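Local coordinates for protein monomethylamine methyltransferase mtmB1 (Methanosarcina barkeri, PDB 1NTH) that transfers the methyl group of monomethylamine to the corrinoid cofactor of its partner protein MtmC in methanogenesis from methylamine, at residues K48-F51 / I52-K56; W317-A320 / T321-F325; A351-I354 / T355-S359. All coordinates share one frame; numbering follows the deposited sequence. Where two conformers were deposited one is given.

Interaction 1: K48-F51 / I52-K56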
loop_
_atom_site.group_PDB
_atom_site.type_symbol
_atom_site.label_atom_id
_atom_site.label_comp_id
_atom_site.label_asym_id
_atom_site.label_seq_id
_atom_site.Cartn_x
_atom_site.Cartn_y
_atom_site.Cartn_z
ATOM N N LYS A 48 26.518 30.044 37.350
ATOM C CA LYS A 48 27.854 30.631 37.326
ATOM C C LYS A 48 28.440 30.920 35.942
ATOM O O LYS A 48 29.607 30.623 35.679
ATOM C CB LYS A 48 28.803 29.728 38.116
ATOM C CG LYS A 48 28.328 29.481 39.540
ATOM C CD LYS A 48 29.136 28.406 40.240
ATOM C CE LYS A 48 28.582 28.144 41.634
ATOM N NZ LYS A 48 29.273 27.016 42.319
ATOM N N GLY A 49 27.628 31.498 35.063
ATOM C CA GLY A 49 28.098 31.854 33.736
ATOM C C GLY A 49 28.377 30.749 32.732
ATOM O O GLY A 49 28.809 31.037 31.615
ATOM N N GLU A 50 28.145 29.496 33.107
ATOM C CA GLU A 50 28.389 28.385 32.187
ATOM C C GLU A 50 27.243 28.202 31.202
ATOM O O GLU A 50 26.080 28.368 31.563
ATOM C CB GLU A 50 28.567 27.070 32.949
ATOM C CG GLU A 50 29.856 26.931 33.726
ATOM C CD GLU A 50 30.116 25.489 34.126
ATOM O OE1 GLU A 50 29.243 24.885 34.789
ATOM O OE2 GLU A 50 31.188 24.953 33.773
ATOM N N PHE A 51 27.577 27.857 29.962
ATOM C CA PHE A 51 26.560 27.610 28.943
ATOM C C PHE A 51 26.108 26.159 29.066
ATOM O O PHE A 51 24.921 25.851 28.953
ATOM C CB PHE A 51 27.119 27.841 27.538
ATOM C CG PHE A 51 27.383 29.279 27.220
ATOM C CD1 PHE A 51 28.579 29.880 27.596
ATOM C CD2 PHE A 51 26.432 30.035 26.544
ATOM C CE1 PHE A 51 28.824 31.217 27.297
ATOM C CE2 PHE A 51 26.666 31.371 26.243
ATOM C CZ PHE A 51 27.866 31.964 26.619
ATOM N N ILE A 52 27.073 25.275 29.295
ATOM C CA ILE A 52 26.805 23.848 29.450
ATOM C C ILE A 52 27.343 23.459 30.822
ATOM O O ILE A 52 28.530 23.620 31.094
ATOM C CB ILE A 52 27.544 23.014 28.381
ATOM C CG1 ILE A 52 27.289 23.591 26.987
ATOM C CG2 ILE A 52 27.080 21.568 28.445
ATOM C CD1 ILE A 52 25.839 23.591 26.574
ATOM N N PRO A 53 26.479 22.926 31.698
ATOM C CA PRO A 53 26.898 22.528 33.048
ATOM C C PRO A 53 27.898 21.383 33.126
ATOM O O PRO A 53 27.883 20.468 32.303
ATOM C CB PRO A 53 25.579 22.172 33.725
ATOM C CG PRO A 53 24.774 21.614 32.588
ATOM C CD PRO A 53 25.058 22.604 31.477
ATOM N N THR A 54 28.761 21.456 34.135
ATOM C CA THR A 54 29.774 20.440 34.392
ATOM C C THR A 54 29.654 20.029 35.860
ATOM O O THR A 54 30.471 19.267 36.374
ATOM C CB THR A 54 31.200 20.977 34.134
ATOM O OG1 THR A 54 31.453 22.103 34.983
ATOM C CG2 THR A 54 31.351 21.407 32.683
ATOM N N ASP A 55 28.627 20.550 36.529
ATOM C CA ASP A 55 28.369 20.250 37.936
ATOM C C ASP A 55 27.114 19.389 38.019
ATOM O O ASP A 55 25.997 19.908 37.978
ATOM C CB ASP A 55 28.146 21.548 38.719
ATOM C CG ASP A 55 28.006 21.317 40.216
ATOM O OD1 ASP A 55 27.486 20.258 40.621
ATOM O OD2 ASP A 55 28.406 22.210 40.991
ATOM N N LYS A 56 27.290 18.078 38.140
ATOM C CA LYS A 56 26.146 17.179 38.204
ATOM C C LYS A 56 25.245 17.409 39.411
ATOM O O LYS A 56 24.042 17.158 39.342
ATOM C CB LYS A 56 26.609 15.717 38.158
ATOM C CG LYS A 56 25.474 14.707 38.159
ATOM C CD LYS A 56 26.000 13.281 38.111
ATOM C CE LYS A 56 24.858 12.275 38.118
ATOM N NZ LYS A 56 25.354 10.870 38.086
HETATM O O HOH W 1 28.383 24.779 40.764
#
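Glu50 CG stands anti to the carbonyl carbon (chi1 -71°), and the extended chain beyond it brings the carboxylate to the Thr54 side chain; in Thr54 OG1 sits between its own N and carbonyl carbon (chi1 59°), turned toward that carboxylate. The result is one hydrogen bond, from Thr54 OG1 to Glu50 OE2, 3.1 Å long. It uses the syn lone pair of OE2, the one on the side of the other oxygen, and the two side chains cross at about a right angle. The methyl CG2 of Thr54 lies 3.7 Å from the same Glu50 OE2, so the hydroxyl and the methyl both border one carboxylate oxygen. Glu50 OE1 rests 3.8 Å from Pro53 CA.

A second link is made through water. Lys48 NZ donates to a water at 2.9 Å, and that water donates to Asp55 OD2 at 2.6 Å. Lys48 NZ and Asp55 OD2 themselves are 5.1 Å apart, so the opposite charges are bridged rather than in direct contact. Asp55 is the N-cap of helix 56-73: its OD1 takes the N-H of Met58, while OD2 takes the water.

The adjacent side chains of Phe51 and Ile52 make an apolar approach, Phe51 CB lying 4.3 Å from Ile52 CG1 in one of the two conformers of Ile52. The backbone N atoms of Phe51 and Ile52 both bond to Asn402 OD1, which ties this part of the loop to helix 398-410.

The loop as a whole joins helix 24-42 to helix 56-73. Phe51 packs on Leu405 of helix 398-410 and on Arg309 and Leu312 of helix 309-325, Pro53 lies on Trp317 and Ala320 of that same helix, and Ile52 reaches helix 343-359 at Thr355 and Ser359.

Interaction 2: W317-A320 / T321-F325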
loop_
_atom_site.group_PDB
_atom_site.type_symbol
_atom_site.label_atom_id
_atom_site.label_comp_id
_atom_site.label_asym_id
_atom_site.label_seq_id
_atom_site.Cartn_x
_atom_site.Cartn_y
_atom_site.Cartn_z
ATOM N N TRP A 317 21.645 24.264 29.821
ATOM C CA TRP A 317 21.392 23.642 31.115
ATOM C C TRP A 317 20.171 22.733 31.087
ATOM O O TRP A 317 20.192 21.645 31.658
ATOM C CB TRP A 317 21.218 24.706 32.207
ATOM C CG TRP A 317 22.519 25.222 32.740
ATOM C CD1 TRP A 317 23.362 26.116 32.143
ATOM C CD2 TRP A 317 23.147 24.837 33.969
ATOM N NE1 TRP A 317 24.478 26.312 32.925
ATOM C CE2 TRP A 317 24.371 25.539 34.052
ATOM C CE3 TRP A 317 22.793 23.966 35.010
ATOM C CZ2 TRP A 317 25.245 25.398 35.138
ATOM C CZ3 TRP A 317 23.663 23.825 36.092
ATOM C CH2 TRP A 317 24.874 24.540 36.145
ATOM N N ALA A 318 19.106 23.173 30.426
ATOM C CA ALA A 318 17.897 22.360 30.360
ATOM C C ALA A 318 18.171 21.033 29.650
ATOM O O ALA A 318 17.805 19.966 30.147
ATOM C CB ALA A 318 16.787 23.125 29.642
ATOM N N CYS A 319 18.826 21.098 28.497
ATOM C CA CYS A 319 19.119 19.889 27.737
ATOM C C CYS A 319 20.128 18.973 28.419
ATOM O O CYS A 319 19.947 17.756 28.444
ATOM C CB CYS A 319 19.621 20.240 26.337
ATOM S SG CYS A 319 19.808 18.776 25.280
ATOM N N ALA A 320 21.196 19.545 28.969
ATOM C CA ALA A 320 22.196 18.725 29.642
ATOM C C ALA A 320 21.542 17.981 30.796
ATOM O O ALA A 320 21.821 16.807 31.037
ATOM C CB ALA A 320 23.340 19.592 30.159
ATOM N N THR A 321 20.661 18.674 31.509
ATOM C CA THR A 321 19.970 18.088 32.646
ATOM C C THR A 321 18.964 17.030 32.201
ATOM O O THR A 321 18.894 15.948 32.783
ATOM C CB THR A 321 19.265 19.187 33.457
ATOM O OG1 THR A 321 20.251 20.122 33.915
ATOM C CG2 THR A 321 18.540 18.598 34.657
ATOM N N ILE A 322 18.188 17.340 31.169
ATOM C CA ILE A 322 17.213 16.385 30.656
ATOM C C ILE A 322 17.946 15.154 30.111
ATOM O O ILE A 322 17.484 14.023 30.276
ATOM C CB ILE A 322 16.347 17.035 29.548
ATOM C CG1 ILE A 322 15.336 17.999 30.183
ATOM C CG2 ILE A 322 15.636 15.960 28.721
ATOM C CD1 ILE A 322 14.334 17.333 31.111
ATOM N N SER A 323 19.097 15.372 29.481
ATOM C CA SER A 323 19.878 14.266 28.922
ATOM C C SER A 323 20.476 13.391 30.015
ATOM O O SER A 323 20.585 12.174 29.865
ATOM C CB SER A 323 21.009 14.800 28.042
ATOM O OG SER A 323 20.498 15.512 26.931
ATOM N N GLU A 324 20.860 14.019 31.118
ATOM C CA GLU A 324 21.466 13.303 32.229
ATOM C C GLU A 324 20.492 12.457 33.042
ATOM O O GLU A 324 20.802 11.318 33.395
ATOM C CB GLU A 324 22.165 14.296 33.164
ATOM C CG GLU A 324 22.746 13.662 34.426
ATOM C CD GLU A 324 24.005 12.857 34.157
ATOM O OE1 GLU A 324 24.379 12.036 35.021
ATOM O OE2 GLU A 324 24.625 13.053 33.091
ATOM N N PHE A 325 19.310 13.000 33.321
ATOM C CA PHE A 325 18.345 12.299 34.155
ATOM C C PHE A 325 17.133 11.645 33.506
ATOM O O PHE A 325 16.340 11.009 34.200
ATOM C CB PHE A 325 17.884 13.235 35.276
ATOM C CG PHE A 325 19.018 13.770 36.099
ATOM C CD1 PHE A 325 19.570 15.016 35.820
ATOM C CD2 PHE A 325 19.582 12.997 37.109
ATOM C CE1 PHE A 325 20.676 15.482 36.530
ATOM C CE2 PHE A 325 20.688 13.453 37.824
ATOM C CZ PHE A 325 21.236 14.698 37.533
#
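Thr321 and Ser323 each turn their hydroxyl back onto the carbonyl one helical turn earlier. Thr321 OG1 donates to Trp317 O at 2.7 Å and Ser323 OG to Cys319 O at 2.8 Å; in both residues the oxygen is anti to its carbonyl carbon (chi1 -60° and -63°), which aims it at the preceding turn. Each carbonyl also takes the backbone N-H of the same residue, so Trp317 O and Cys319 O are gripped twice, from opposite faces of the carbonyl plane. Thr321 OG1 is tilted 26° from the plane of the Trp317 carbonyl, whereas Ser323 OG stands above the plane of the Cys319 carbonyl, off its lone pairs. A valine in place of Thr321 lacks the hydroxyl, and Trp317 O would probably be left with the backbone N-H alone.

Further backbone bonds continue the alpha-helix: Ile322 N to Ala318 O at 2.8 Å, Glu324 N to Ala320 O at 3.0 Å and Phe325 N to Thr321 O at 3.0 Å.

Between the two segments, side chains meet where Cys319 SG lies 3.7 Å from Ser323 OG. The CG1 branch of Ile322, anti to its own carbonyl carbon, touches the preceding turn's carbonyl at Ala318 O, 3.2 Å away.

Trp317 NE1 is held by Glu50 O, and its ring stacks on Phe47. Helix 309-325 connects strands 293-300 and 330-333 of the TIM barrel in a beta-alpha-beta unit, with Thr321 against Leu62 and Phe63 of helix 56-73, and Ala318 and Ile322 against helix 271-288.

Interaction 3: A351-I354 / T355-S359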
loop_
_atom_site.group_PDB
_atom_site.type_symbol
_atom_site.label_atom_id
_atom_site.label_comp_id
_atom_site.label_asym_id
_atom_site.label_seq_id
_atom_site.Cartn_x
_atom_site.Cartn_y
_atom_site.Cartn_z
ATOM N N ALA A 351 26.707 29.825 17.213
ATOM C CA ALA A 351 26.776 29.785 18.667
ATOM C C ALA A 351 25.716 28.829 19.204
ATOM O O ALA A 351 25.976 28.064 20.133
ATOM C CB ALA A 351 26.566 31.183 19.250
ATOM N N GLN A 352 24.523 28.862 18.617
ATOM C CA GLN A 352 23.468 27.978 19.089
ATOM C C GLN A 352 23.740 26.524 18.716
ATOM O O GLN A 352 23.433 25.618 19.487
ATOM C CB GLN A 352 22.105 28.406 18.549
ATOM C CG GLN A 352 20.971 27.695 19.263
ATOM C CD GLN A 352 19.608 28.202 18.868
ATOM O OE1 GLN A 352 19.452 29.361 18.477
ATOM N NE2 GLN A 352 18.602 27.341 18.987
ATOM N N SER A 353 24.313 26.300 17.538
ATOM C CA SER A 353 24.626 24.940 17.113
ATOM C C SER A 353 25.681 24.339 18.043
ATOM O O SER A 353 25.623 23.160 18.390
ATOM C CB SER A 353 25.128 24.936 15.667
ATOM O OG SER A 353 25.432 23.617 15.242
ATOM N N ILE A 354 26.646 25.155 18.456
ATOM C CA ILE A 354 27.682 24.679 19.365
ATOM C C ILE A 354 27.032 24.293 20.694
ATOM O O ILE A 354 27.276 23.213 21.231
ATOM C CB ILE A 354 28.749 25.772 19.618
ATOM C CG1 ILE A 354 29.556 26.011 18.340
ATOM C CG2 ILE A 354 29.652 25.370 20.782
ATOM C CD1 ILE A 354 30.458 27.242 18.401
ATOM N N THR A 355 26.186 25.180 21.208
ATOM C CA THR A 355 25.498 24.949 22.471
ATOM C C THR A 355 24.596 23.717 22.428
ATOM O O THR A 355 24.656 22.866 23.318
ATOM C CB THR A 355 24.640 26.169 22.855
ATOM O OG1 THR A 355 25.470 27.337 22.907
ATOM C CG2 THR A 355 23.975 25.956 24.211
ATOM N N ASP A 356 23.763 23.627 21.396
ATOM C CA ASP A 356 22.842 22.503 21.256
ATOM C C ASP A 356 23.553 21.165 21.080
ATOM O O ASP A 356 23.170 20.161 21.680
ATOM C CB ASP A 356 21.897 22.729 20.071
ATOM C CG ASP A 356 20.915 23.860 20.315
ATOM O OD1 ASP A 356 20.661 24.185 21.497
ATOM O OD2 ASP A 356 20.386 24.410 19.325
ATOM N N THR A 357 24.585 21.149 20.247
ATOM C CA THR A 357 25.334 19.923 20.007
ATOM C C THR A 357 26.034 19.442 21.276
ATOM O O THR A 357 25.897 18.283 21.674
ATOM C CB THR A 357 26.379 20.135 18.890
ATOM O OG1 THR A 357 25.709 20.505 17.680
ATOM C CG2 THR A 357 27.183 18.863 18.655
ATOM N N ALA A 358 26.773 20.333 21.929
ATOM C CA ALA A 358 27.490 19.955 23.140
ATOM C C ALA A 358 26.578 19.624 24.317
ATOM O O ALA A 358 26.917 18.776 25.140
ATOM C CB ALA A 358 28.458 21.061 23.529
ATOM N N SER A 359 25.422 20.277 24.398
ATOM C CA SER A 359 24.507 20.029 25.512
ATOM C C SER A 359 23.710 18.735 25.374
ATOM O O SER A 359 23.032 18.322 26.313
ATOM C CB SER A 359 23.551 21.218 25.705
ATOM O OG SER A 359 22.658 21.372 24.614
#
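Ser353 O is gripped by two donors of Thr357: the hydroxyl OG1 at 2.7 Å and the backbone N at 2.9 Å, reaching it from opposite faces of the carbonyl plane. The same pattern recurs at Ala351 O, which takes Thr355 OG1 at 2.9 Å and Thr355 N at 3.1 Å, again one from each face. Both hydroxyls stand anti to their own carbonyl carbon (chi1 -60° in Thr357), which swings them back over the preceding turn. Farther along the chain Thr355 O takes Ser359 OG at 2.8 Å and the Ser359 N-H, these too from opposite faces.

These bonds lie along helix 343-359, which links strand 330-333 to strand 363-366 as the helix of a beta-alpha-beta unit in the TIM barrel. The threonines are buried, and the carbonyls of the preceding turn satisfy their hydroxyls.

Gln352 and Asp356, one turn apart, add a side-chain contact. Their amide and carboxylate planes are 87° apart, and Gln352 NE2 reaches Asp356 OD2 in a weak bond of 3.4 Å. Gln352 CG lies 3.3 Å from that same OD2, so the carboxylate oxygen rests against the aliphatic part of the chain as well as the amide. Stronger partners fix both groups: Gln352 OE1 takes Thr306 OG1, its NE2 gives to Gln333 O, and Asp356 OD1 accepts from Asn332 ND2. Ser353 OG bonds to Met386 O, and Ile354 packs on Val389 and Thr393 of helix 380-393 and on Val401 and Leu405 of helix 398-410.

Along the chain the three come in series: the segment 48-56, a loop running into helix 56-73, then helix 309-325, then helix 343-359. Their centres lie about 11 Å apart for interactions 1 and 2 and about 13 Å for the other two pairs, and all three touch. The two helices belong to successive beta-alpha-beta units that share strand 330-333, and the loop lies against both. Interactions 2 and 3 meet directly where Cys319 SG lies 3.4 Å from Ser359 O, while interaction 1 meets helix 343-359 through Ile52. A segment from early in the chain thus packs against the helices of two later barrel units.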